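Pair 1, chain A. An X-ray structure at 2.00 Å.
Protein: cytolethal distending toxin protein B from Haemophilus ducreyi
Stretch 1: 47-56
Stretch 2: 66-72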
# COMPACT_ATOMS: atom_id res chain seq x y z
N SER A 47 2.61 -3.47 16.59
CA SER A 47 3.78 -2.76 17.11
C SER A 47 4.25 -1.77 16.05
O SER A 47 4.03 -1.98 14.85
CB SER A 47 4.94 -3.74 17.39
OG SER A 47 4.67 -4.57 18.50
N LEU A 48 4.91 -0.69 16.47
CA LEU A 48 5.41 0.27 15.49
C LEU A 48 6.64 -0.31 14.82
O LEU A 48 7.15 -1.34 15.27
CB LEU A 48 5.79 1.60 16.16
CG LEU A 48 4.64 2.44 16.72
CD1 LEU A 48 5.17 3.80 17.20
CD2 LEU A 48 3.60 2.65 15.63
N PRO A 49 7.13 0.32 13.73
CA PRO A 49 8.32 -0.22 13.07
C PRO A 49 9.41 -0.28 14.15
O PRO A 49 9.46 0.60 15.01
CB PRO A 49 8.63 0.85 12.01
CG PRO A 49 7.24 1.37 11.66
CD PRO A 49 6.60 1.49 13.01
N SER A 50 10.27 -1.29 14.11
CA SER A 50 11.31 -1.40 15.14
C SER A 50 12.26 -0.21 15.14
O SER A 50 12.83 0.11 16.17
CB SER A 50 12.11 -2.70 14.97
OG SER A 50 12.79 -2.70 13.73
N SER A 51 12.42 0.47 14.01
CA SER A 51 13.33 1.62 13.99
C SER A 51 12.70 2.94 14.46
O SER A 51 13.39 3.96 14.54
CB SER A 51 13.93 1.80 12.60
OG SER A 51 12.95 2.30 11.72
N ALA A 52 11.40 2.93 14.75
CA ALA A 52 10.75 4.16 15.23
C ALA A 52 11.30 4.54 16.61
O ALA A 52 11.54 3.68 17.46
CB ALA A 52 9.23 3.98 15.32
N VAL A 53 11.46 5.84 16.82
CA VAL A 53 12.01 6.34 18.07
C VAL A 53 11.05 7.23 18.83
O VAL A 53 10.51 8.19 18.30
CB VAL A 53 13.33 7.11 17.79
CG1 VAL A 53 13.96 7.58 19.10
CG2 VAL A 53 14.29 6.20 17.01
N ARG A 54 10.85 6.90 20.10
CA ARG A 54 9.98 7.65 20.99
C ARG A 54 10.58 9.03 21.27
O ARG A 54 11.75 9.13 21.60
CB ARG A 54 9.84 6.89 22.32
CG ARG A 54 8.97 7.58 23.35
CD ARG A 54 7.49 7.52 23.03
NE ARG A 54 6.69 8.06 24.13
CZ ARG A 54 6.31 9.32 24.25
NH1 ARG A 54 6.62 10.23 23.32
NH2 ARG A 54 5.63 9.70 25.33
N THR A 55 9.79 10.09 21.12
CA THR A 55 10.32 11.42 21.40
C THR A 55 10.12 11.70 22.89
O THR A 55 9.50 10.91 23.59
CB THR A 55 9.59 12.52 20.62
OG1 THR A 55 8.29 12.73 21.19
CG2 THR A 55 9.46 12.13 19.14
N SER A 56 10.63 12.82 23.37
CA SER A 56 10.48 13.20 24.78
C SER A 56 9.15 13.89 25.03
O SER A 56 8.77 14.14 26.18
CB SER A 56 11.60 14.15 25.20
OG SER A 56 12.87 13.57 24.98
N ILE A 66 -1.29 7.66 24.29
CA ILE A 66 -1.01 8.32 23.03
C ILE A 66 0.42 8.82 23.15
O ILE A 66 0.76 9.54 24.08
CB ILE A 66 -2.01 9.49 22.77
CG1 ILE A 66 -1.99 9.88 21.29
CG2 ILE A 66 -1.71 10.67 23.67
CD1 ILE A 66 -0.69 10.44 20.80
N GLU A 67 1.27 8.39 22.22
CA GLU A 67 2.68 8.77 22.27
C GLU A 67 3.17 9.23 20.91
O GLU A 67 2.62 8.84 19.88
CB GLU A 67 3.52 7.58 22.73
CG GLU A 67 3.16 7.03 24.10
CD GLU A 67 3.81 5.68 24.35
OE1 GLU A 67 3.62 4.75 23.54
OE2 GLU A 67 4.52 5.55 25.37
N GLU A 68 4.22 10.04 20.92
CA GLU A 68 4.80 10.54 19.67
C GLU A 68 6.13 9.85 19.38
O GLU A 68 6.96 9.68 20.27
CB GLU A 68 5.02 12.05 19.78
CG GLU A 68 5.58 12.69 18.51
CD GLU A 68 5.99 14.14 18.76
OE1 GLU A 68 6.94 14.35 19.53
OE2 GLU A 68 5.36 15.06 18.20
N TYR A 69 6.32 9.45 18.12
CA TYR A 69 7.55 8.80 17.67
C TYR A 69 7.98 9.45 16.36
O TYR A 69 7.19 10.13 15.71
CB TYR A 69 7.32 7.31 17.35
CG TYR A 69 7.05 6.43 18.54
CD1 TYR A 69 8.03 5.55 19.02
CD2 TYR A 69 5.83 6.46 19.19
CE1 TYR A 69 7.78 4.72 20.13
CE2 TYR A 69 5.57 5.65 20.29
CZ TYR A 69 6.55 4.79 20.76
OH TYR A 69 6.29 4.01 21.86
N THR A 70 9.24 9.23 15.99
CA THR A 70 9.73 9.67 14.69
C THR A 70 10.20 8.36 14.03
O THR A 70 10.61 7.41 14.71
CB THR A 70 10.91 10.68 14.74
OG1 THR A 70 12.02 10.11 15.46
CG2 THR A 70 10.47 12.00 15.39
N TRP A 71 10.12 8.32 12.71
CA TRP A 71 10.50 7.13 11.98
C TRP A 71 11.15 7.60 10.69
O TRP A 71 10.58 8.43 9.98
CB TRP A 71 9.24 6.30 11.69
CG TRP A 71 9.46 5.07 10.88
CD1 TRP A 71 10.52 4.22 10.94
CD2 TRP A 71 8.55 4.51 9.93
NE1 TRP A 71 10.33 3.16 10.08
CE2 TRP A 71 9.12 3.31 9.45
CE3 TRP A 71 7.29 4.90 9.44
CZ2 TRP A 71 8.49 2.50 8.50
CZ3 TRP A 71 6.66 4.09 8.50
CH2 TRP A 71 7.26 2.91 8.04
N ASN A 72 12.33 7.08 10.41
CA ASN A 72 13.07 7.48 9.22
C ASN A 72 12.81 6.55 8.04
O ASN A 72 13.24 5.40 8.05
CB ASN A 72 14.57 7.53 9.54
CG ASN A 72 15.40 8.04 8.37
OD1 ASN A 72 14.85 8.48 7.35
ND2 ASN A 72 16.73 8.00 8.52
O HOH W 1 13.68 5.92 12.49
O HOH W 2 14.46 3.58 9.82

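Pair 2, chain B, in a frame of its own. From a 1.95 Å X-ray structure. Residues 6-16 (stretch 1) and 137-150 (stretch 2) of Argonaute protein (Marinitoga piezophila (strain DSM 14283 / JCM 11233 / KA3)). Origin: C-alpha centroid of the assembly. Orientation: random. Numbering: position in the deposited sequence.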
# COMPACT_ATOMS: atom_id res chain seq x y z
N LEU B 6 -19.07 -12.89 0.02
CA LEU B 6 -17.87 -12.39 -0.61
C LEU B 6 -18.16 -12.11 -2.08
O LEU B 6 -18.98 -12.79 -2.70
CB LEU B 6 -16.69 -13.37 -0.49
CG LEU B 6 -16.10 -13.58 0.91
CD1 LEU B 6 -14.82 -14.41 0.82
CD2 LEU B 6 -15.84 -12.25 1.60
N ASN B 7 -17.47 -11.11 -2.64
CA ASN B 7 -17.68 -10.73 -4.03
C ASN B 7 -16.98 -11.68 -5.01
O ASN B 7 -16.49 -11.25 -6.05
CB ASN B 7 -17.21 -9.29 -4.24
CG ASN B 7 -15.71 -9.13 -4.06
OD1 ASN B 7 -15.06 -9.94 -3.42
ND2 ASN B 7 -15.16 -8.05 -4.62
N LEU B 8 -16.94 -12.97 -4.69
CA LEU B 8 -16.28 -13.96 -5.52
C LEU B 8 -17.31 -14.72 -6.35
O LEU B 8 -18.41 -15.03 -5.87
CB LEU B 8 -15.48 -14.94 -4.65
CG LEU B 8 -14.29 -14.31 -3.93
CD1 LEU B 8 -13.68 -15.28 -2.93
CD2 LEU B 8 -13.26 -13.87 -4.95
N TYR B 9 -16.96 -15.01 -7.60
CA TYR B 9 -17.86 -15.68 -8.52
C TYR B 9 -17.11 -16.80 -9.22
O TYR B 9 -16.04 -16.58 -9.80
CB TYR B 9 -18.44 -14.69 -9.53
CG TYR B 9 -19.33 -13.66 -8.89
CD1 TYR B 9 -20.67 -13.93 -8.65
CD2 TYR B 9 -18.83 -12.42 -8.49
CE1 TYR B 9 -21.49 -12.99 -8.05
CE2 TYR B 9 -19.65 -11.48 -7.89
CZ TYR B 9 -20.97 -11.77 -7.67
OH TYR B 9 -21.79 -10.84 -7.07
N LYS B 10 -17.68 -18.00 -9.17
CA LYS B 10 -17.01 -19.18 -9.70
C LYS B 10 -17.00 -19.15 -11.22
O LYS B 10 -18.03 -18.90 -11.86
CB LYS B 10 -17.71 -20.44 -9.19
CG LYS B 10 -16.94 -21.73 -9.43
CD LYS B 10 -17.62 -22.90 -8.73
CE LYS B 10 -16.92 -24.21 -9.04
NZ LYS B 10 -15.51 -24.21 -8.58
N ILE B 11 -15.84 -19.41 -11.80
CA ILE B 11 -15.68 -19.45 -13.25
C ILE B 11 -15.94 -20.87 -13.72
O ILE B 11 -15.29 -21.82 -13.28
CB ILE B 11 -14.27 -18.98 -13.66
CG1 ILE B 11 -14.14 -17.47 -13.42
CG2 ILE B 11 -13.99 -19.34 -15.11
CD1 ILE B 11 -12.72 -17.00 -13.21
N ASP B 12 -16.92 -21.02 -14.62
CA ASP B 12 -17.34 -22.32 -15.14
C ASP B 12 -17.08 -22.37 -16.64
O ASP B 12 -17.98 -22.14 -17.45
CB ASP B 12 -18.81 -22.59 -14.81
CG ASP B 12 -19.29 -23.94 -15.30
OD1 ASP B 12 -18.99 -24.95 -14.64
OD2 ASP B 12 -19.95 -24.00 -16.36
N ILE B 13 -15.83 -22.65 -17.00
CA ILE B 13 -15.43 -22.84 -18.40
C ILE B 13 -14.43 -23.98 -18.46
O ILE B 13 -13.83 -24.36 -17.44
CB ILE B 13 -14.81 -21.56 -19.00
CG1 ILE B 13 -13.48 -21.24 -18.32
CG2 ILE B 13 -15.76 -20.38 -18.93
CD1 ILE B 13 -12.68 -20.17 -19.02
N PRO B 14 -14.24 -24.58 -19.64
CA PRO B 14 -13.19 -25.59 -19.79
C PRO B 14 -11.83 -25.05 -19.38
O PRO B 14 -11.46 -23.93 -19.74
CB PRO B 14 -13.24 -25.94 -21.28
CG PRO B 14 -14.65 -25.66 -21.68
CD PRO B 14 -15.09 -24.48 -20.85
N LYS B 15 -11.09 -25.85 -18.61
CA LYS B 15 -9.76 -25.47 -18.15
C LYS B 15 -8.72 -25.73 -19.24
O LYS B 15 -7.79 -26.51 -19.08
CB LYS B 15 -9.40 -26.20 -16.86
CG LYS B 15 -10.25 -25.87 -15.64
CD LYS B 15 -10.87 -24.48 -15.72
CE LYS B 15 -11.77 -24.22 -14.53
NZ LYS B 15 -12.74 -23.11 -14.78
N LYS B 16 -8.90 -25.04 -20.36
CA LYS B 16 -8.02 -25.22 -21.50
C LYS B 16 -8.05 -23.96 -22.36
O LYS B 16 -9.04 -23.22 -22.36
CB LYS B 16 -8.43 -26.44 -22.34
CG LYS B 16 -9.84 -26.36 -22.89
CD LYS B 16 -10.19 -27.57 -23.73
CE LYS B 16 -10.49 -28.78 -22.87
NZ LYS B 16 -10.85 -29.96 -23.70
N ILE B 137 -8.85 -12.08 -10.89
CA ILE B 137 -8.97 -13.53 -11.01
C ILE B 137 -8.24 -14.18 -9.85
O ILE B 137 -7.09 -13.82 -9.55
CB ILE B 137 -8.42 -14.03 -12.36
CG1 ILE B 137 -9.26 -13.48 -13.52
CG2 ILE B 137 -8.37 -15.55 -12.39
CD1 ILE B 137 -8.73 -13.87 -14.88
N HIS B 138 -8.89 -15.13 -9.19
CA HIS B 138 -8.36 -15.78 -8.01
C HIS B 138 -8.42 -17.29 -8.16
O HIS B 138 -9.41 -17.83 -8.67
CB HIS B 138 -9.12 -15.34 -6.76
CG HIS B 138 -9.29 -13.86 -6.65
ND1 HIS B 138 -8.33 -13.04 -6.09
CD2 HIS B 138 -10.29 -13.04 -7.05
CE1 HIS B 138 -8.74 -11.79 -6.14
NE2 HIS B 138 -9.93 -11.76 -6.72
N ASN B 139 -7.36 -17.96 -7.73
CA ASN B 139 -7.26 -19.42 -7.77
C ASN B 139 -7.37 -19.92 -6.33
O ASN B 139 -6.38 -19.95 -5.60
CB ASN B 139 -5.96 -19.86 -8.44
CG ASN B 139 -5.98 -21.31 -8.86
OD1 ASN B 139 -4.93 -21.95 -8.97
ND2 ASN B 139 -7.17 -21.85 -9.09
N ILE B 140 -8.58 -20.30 -5.93
CA ILE B 140 -8.86 -20.74 -4.57
C ILE B 140 -9.32 -22.20 -4.62
O ILE B 140 -10.26 -22.53 -5.35
CB ILE B 140 -9.95 -19.88 -3.90
CG1 ILE B 140 -9.65 -18.39 -4.09
CG2 ILE B 140 -10.06 -20.22 -2.42
CD1 ILE B 140 -10.74 -17.49 -3.52
N SER B 141 -8.66 -23.05 -3.83
CA SER B 141 -9.06 -24.45 -3.66
C SER B 141 -9.19 -25.17 -5.00
O SER B 141 -10.18 -25.86 -5.26
CB SER B 141 -10.37 -24.55 -2.87
OG SER B 141 -10.13 -24.52 -1.47
N ASN B 142 -8.19 -25.01 -5.86
CA ASN B 142 -8.10 -25.63 -7.18
C ASN B 142 -9.16 -25.15 -8.16
O ASN B 142 -9.25 -25.68 -9.27
CB ASN B 142 -8.17 -27.17 -7.11
CG ASN B 142 -6.82 -27.82 -7.25
OD1 ASN B 142 -5.80 -27.15 -7.40
ND2 ASN B 142 -6.80 -29.15 -7.19
N GLU B 143 -9.98 -24.17 -7.79
CA GLU B 143 -10.98 -23.61 -8.68
C GLU B 143 -10.68 -22.14 -8.93
O GLU B 143 -9.98 -21.48 -8.14
CB GLU B 143 -12.39 -23.77 -8.10
CG GLU B 143 -12.80 -25.22 -7.88
CD GLU B 143 -13.21 -25.92 -9.16
OE1 GLU B 143 -13.88 -25.28 -10.00
OE2 GLU B 143 -12.87 -27.11 -9.33
N TYR B 144 -11.20 -21.62 -10.03
CA TYR B 144 -10.96 -20.24 -10.44
C TYR B 144 -12.17 -19.38 -10.13
O TYR B 144 -13.31 -19.77 -10.41
CB TYR B 144 -10.63 -20.17 -11.93
CG TYR B 144 -9.19 -20.53 -12.23
CD1 TYR B 144 -8.19 -19.57 -12.20
CD2 TYR B 144 -8.84 -21.84 -12.53
CE1 TYR B 144 -6.88 -19.89 -12.47
CE2 TYR B 144 -7.52 -22.17 -12.80
CZ TYR B 144 -6.55 -21.20 -12.77
OH TYR B 144 -5.24 -21.52 -13.03
N TYR B 145 -11.92 -18.21 -9.55
CA TYR B 145 -12.97 -17.29 -9.15
C TYR B 145 -12.69 -15.91 -9.73
O TYR B 145 -11.60 -15.61 -10.22
CB TYR B 145 -13.10 -17.21 -7.63
CG TYR B 145 -13.55 -18.50 -6.99
CD1 TYR B 145 -12.63 -19.49 -6.65
CD2 TYR B 145 -14.89 -18.74 -6.73
CE1 TYR B 145 -13.04 -20.68 -6.08
CE2 TYR B 145 -15.31 -19.93 -6.15
CZ TYR B 145 -14.38 -20.89 -5.83
OH TYR B 145 -14.79 -22.07 -5.25
N LEU B 146 -13.71 -15.06 -9.65
CA LEU B 146 -13.68 -13.71 -10.21
C LEU B 146 -14.24 -12.76 -9.17
O LEU B 146 -15.43 -12.82 -8.86
CB LEU B 146 -14.49 -13.65 -11.50
CG LEU B 146 -14.19 -12.50 -12.45
CD1 LEU B 146 -12.83 -12.72 -13.07
CD2 LEU B 146 -15.27 -12.35 -13.51
N SER B 147 -13.39 -11.89 -8.62
CA SER B 147 -13.86 -10.87 -7.70
C SER B 147 -14.34 -9.66 -8.49
O SER B 147 -13.68 -9.22 -9.44
CB SER B 147 -12.77 -10.46 -6.70
OG SER B 147 -11.57 -10.08 -7.35
N ILE B 148 -15.51 -9.16 -8.12
CA ILE B 148 -16.15 -8.03 -8.80
C ILE B 148 -16.38 -6.97 -7.74
O ILE B 148 -17.29 -7.09 -6.91
CB ILE B 148 -17.47 -8.43 -9.47
CG1 ILE B 148 -17.24 -9.57 -10.47
CG2 ILE B 148 -18.09 -7.24 -10.18
CD1 ILE B 148 -18.52 -10.03 -11.17
N LEU B 149 -15.56 -5.92 -7.75
CA LEU B 149 -15.65 -4.87 -6.76
C LEU B 149 -16.33 -3.66 -7.36
O LEU B 149 -15.72 -2.95 -8.18
CB LEU B 149 -14.26 -4.49 -6.25
CG LEU B 149 -14.26 -3.38 -5.19
CD1 LEU B 149 -14.80 -3.92 -3.88
CD2 LEU B 149 -12.87 -2.79 -5.02
N PRO B 150 -17.59 -3.38 -7.01
CA PRO B 150 -18.20 -2.12 -7.44
C PRO B 150 -17.48 -0.93 -6.81
O PRO B 150 -17.10 -0.95 -5.64
CB PRO B 150 -19.64 -2.24 -6.94
CG PRO B 150 -19.59 -3.26 -5.85
CD PRO B 150 -18.52 -4.22 -6.25
O HOH W 3 -13.32 -22.79 -11.62

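Two short antiparallel ladders illustrate how one backbone arrangement accommodates quite different side chains. Fourteen central residues of pair 1 and pair 2 superpose with an RMSD of 0.8 Å, bringing Val53(A) onto Tyr9(B), Arg54(A) onto Lys10(B), Thr55(A) onto Ile11(B), and Glu67(A) to Trp71(A) onto Glu143(B) to Ser147(B). The register is common to both. In pair 1, Val53(A) N donates to Thr70(A) O and Thr70(A) N to Val53(A) O, each at 2.8 Å; in pair 2, Leu146(B) N reaches Tyr9(B) O at 2.8 Å, while the return bond from Tyr9(B) N to Leu146(B) O, 3.0 Å, is bent and weak. One further rung recurs cleanly: Thr55(A) N to Glu68(A) O, 3.0 Å, matches Ile11(B) N to Tyr144(B) O, 2.9 Å.

The closest match of side chains is a tyrosine, Tyr69(A) or Tyr145(B), whose side-chain centres fall 0.6 Å apart after superposition; it stands beside a long cationic residue on the same face of the sheet. Around it the solutions diverge. Arg54(A) lays its aliphatic stem over the Tyr69(A) ring, with CD 3.9 Å from the ring centroid, and Leu48(A) CD1 covers the opposite face at 3.5 Å from that centroid, so the ring is sandwiched. The guanidinium also donates from NH1 to Glu68(A) O, 3.1 Å, and its NE forms a long salt bridge with Glu67(A) OE2, 3.5 Å. Lys10(B) pairs with the matching Glu143(B) as well, but much more closely, in a very short salt bridge of 2.4 Å between NZ and OE1. Here Leu8(B), in the place of Ala52(A), supplies the bulk, its CD1 lying 3.7 Å from Ile140(B) CD1 and its CD2 4.3 Å from Tyr145(B) CB.

At the next position the chemistry switches from polar to apolar. Thr55(A) OG1 donates to Glu68(A) OE1 at 2.7 Å; Ile11(B) packs CD1 against Tyr144(B) CB, 4.0 Å, and Leu146(B) CB, 4.2 Å.

The other end shows a third exchange. Trp71(A) receives Pro49(A) over its face, CG standing 3.6 Å from the centroid of the six-membered ring, whereas the matching Ser147(B) is small and contacts Leu8(B) CD2 through CB at 3.9 Å. Ser51(A) is linked to Asn72(A) through two waters; in pair 2 the equivalent residues bond directly, Ile148(B) N to Asn7(B) O at 3.1 Å, with a weak bond from Asn7(B) ND2 to Ile148(B) O at 3.3 Å. In these two pairs a similar ladder brings matching positions together, and at several of them different side chains fill the space.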